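Local coordinates for putative Lipoprotein (Shewanella oneidensis, PDB 3U24) that is of unknown function, binds zinc and calcium ions, and is probably a lipoprotein of a family related to metallopeptidases, at residues A[205-208]-A[209-212]. Residues are numbered along the deposited sequence; the frame is centred on the assembly and turned at random.
Sequences LFKT and RFDI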
loop_
_atom_site.group_PDB
_atom_site.type_symbol
_atom_site.label_atom_id
_atom_site.label_comp_id
_atom_site.label_asym_id
_atom_site.label_seq_id
_atom_site.Cartn_x
_atom_site.Cartn_y
_atom_site.Cartn_z
ATOM N N LEU A 205 -38.690 3.354 -9.837
ATOM C CA LEU A 205 -37.593 3.543 -10.766
ATOM C C LEU A 205 -36.351 2.764 -10.289
ATOM O O LEU A 205 -35.587 2.165 -11.099
ATOM C CB LEU A 205 -37.250 5.002 -10.861
ATOM C CG LEU A 205 -36.122 5.375 -11.846
ATOM C CD1 LEU A 205 -36.414 4.849 -13.264
ATOM C CD2 LEU A 205 -35.832 6.893 -11.810
ATOM N N PHE A 206 -36.141 2.793 -8.977
ATOM C CA PHE A 206 -35.004 2.115 -8.384
ATOM C C PHE A 206 -35.094 0.627 -8.704
ATOM O O PHE A 206 -34.113 0.009 -9.087
ATOM C CB PHE A 206 -34.956 2.338 -6.868
ATOM C CG PHE A 206 -33.631 1.978 -6.257
ATOM C CD1 PHE A 206 -33.252 0.660 -6.115
ATOM C CD2 PHE A 206 -32.755 2.964 -5.848
ATOM C CE1 PHE A 206 -32.017 0.320 -5.583
ATOM C CE2 PHE A 206 -31.507 2.619 -5.330
ATOM C CZ PHE A 206 -31.153 1.287 -5.180
ATOM N N LYS A 207 -36.282 0.061 -8.552
ATOM C CA LYS A 207 -36.463 -1.371 -8.769
ATOM C C LYS A 207 -36.213 -1.741 -10.256
ATOM O O LYS A 207 -35.488 -2.695 -10.574
ATOM C CB LYS A 207 -37.864 -1.810 -8.313
ATOM C CG LYS A 207 -38.128 -3.305 -8.380
ATOM C CD LYS A 207 -37.041 -4.176 -7.671
ATOM C CE LYS A 207 -37.321 -5.698 -7.703
ATOM N NZ LYS A 207 -36.080 -6.523 -7.457
ATOM N N THR A 208 -36.824 -0.963 -11.143
ATOM C CA THR A 208 -36.615 -1.122 -12.569
ATOM C C THR A 208 -35.095 -1.063 -12.852
ATOM O O THR A 208 -34.538 -1.967 -13.463
ATOM C CB THR A 208 -37.390 -0.027 -13.350
ATOM O OG1 THR A 208 -38.808 -0.134 -13.061
ATOM C CG2 THR A 208 -37.125 -0.111 -14.889
ATOM N N ARG A 209 -34.405 -0.026 -12.396
ATOM C CA ARG A 209 -32.975 0.061 -12.701
ATOM C C ARG A 209 -32.168 -1.055 -12.069
ATOM O O ARG A 209 -31.194 -1.499 -12.662
ATOM C CB ARG A 209 -32.401 1.399 -12.290
ATOM C CG ARG A 209 -32.782 2.486 -13.239
ATOM C CD ARG A 209 -31.948 3.737 -13.015
ATOM N NE ARG A 209 -32.454 4.751 -13.902
ATOM C CZ ARG A 209 -32.432 6.050 -13.669
ATOM N NH1 ARG A 209 -31.886 6.560 -12.552
ATOM N NH2 ARG A 209 -32.969 6.872 -14.576
ATOM N N PHE A 210 -32.594 -1.527 -10.902
ATOM C CA PHE A 210 -31.845 -2.558 -10.158
ATOM C C PHE A 210 -31.948 -3.900 -10.876
ATOM O O PHE A 210 -30.993 -4.689 -10.895
ATOM C CB PHE A 210 -32.387 -2.645 -8.754
ATOM C CG PHE A 210 -31.768 -3.715 -7.886
ATOM C CD1 PHE A 210 -32.187 -5.013 -7.955
ATOM C CD2 PHE A 210 -30.837 -3.379 -6.906
ATOM C CE1 PHE A 210 -31.639 -5.990 -7.118
ATOM C CE2 PHE A 210 -30.303 -4.345 -6.057
ATOM C CZ PHE A 210 -30.704 -5.659 -6.175
ATOM N N ASP A 211 -33.114 -4.176 -11.446
ATOM C CA ASP A 211 -33.300 -5.408 -12.178
ATOM C C ASP A 211 -32.482 -5.319 -13.472
ATOM O O ASP A 211 -31.794 -6.260 -13.854
ATOM C CB ASP A 211 -34.766 -5.612 -12.547
ATOM C CG ASP A 211 -35.666 -5.876 -11.347
ATOM O OD1 ASP A 211 -35.197 -6.284 -10.247
ATOM O OD2 ASP A 211 -36.891 -5.667 -11.548
ATOM N N ILE A 212 -32.553 -4.194 -14.163
ATOM C CA ILE A 212 -31.693 -4.048 -15.349
ATOM C C ILE A 212 -30.197 -4.212 -14.957
ATOM O O ILE A 212 -29.447 -4.888 -15.655
ATOM C CB ILE A 212 -31.932 -2.723 -16.066
ATOM C CG1 ILE A 212 -33.311 -2.728 -16.730
ATOM C CG2 ILE A 212 -30.862 -2.444 -17.117
ATOM C CD1 ILE A 212 -33.749 -1.329 -17.145
#
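Leu205 to Ile212 form two turns of the long helix 200-234, and the contact joins residues four apart along it. Backbone N-H groups of the second turn bond to carbonyls of the first, from Arg209 N to Leu205 O (2.8 Å) through to Ile212 N to Thr208 O (3.1 Å). On one flank Leu205 lies over a face of the Arg209 guanidinium, with CD2 4.0 Å from CZ and offset toward the rim. The Arg209 chain is extended from CG to NE, which carries the guanidinium out to Leu205 CD2, while Leu205 CD1 lies 4.0 Å from NE. Its NH1 bonds to the carbonyl of Leu146, and NH2 makes a weak, long ion pair with Glu150. Replacing Arg209 by an alanine is likely to leave the Leu146 carbonyl without this donor and the Leu205 methyls without the flat group they lie against. On another flank Lys207 NZ forms a salt bridge with Asp211 OD1 at 2.9 Å. NZ approaches the syn lone pair of OD1, on the side of the other oxygen. A bend at chi2 (52°) brings the lysine chain across the carboxylate, with Lys207 CE 3.4 Å from Asp211 OD1. The inward side is aromatic. Phe206 CE1 meets Phe210 CD2 obliquely at 4.1 Å, and both rings pack on Met149 and on helix 187-195. Thus one flank carries an i to i+4 salt bridge and another is apolar, as is typical of an amphipathic alpha-helix packed against its neighbours.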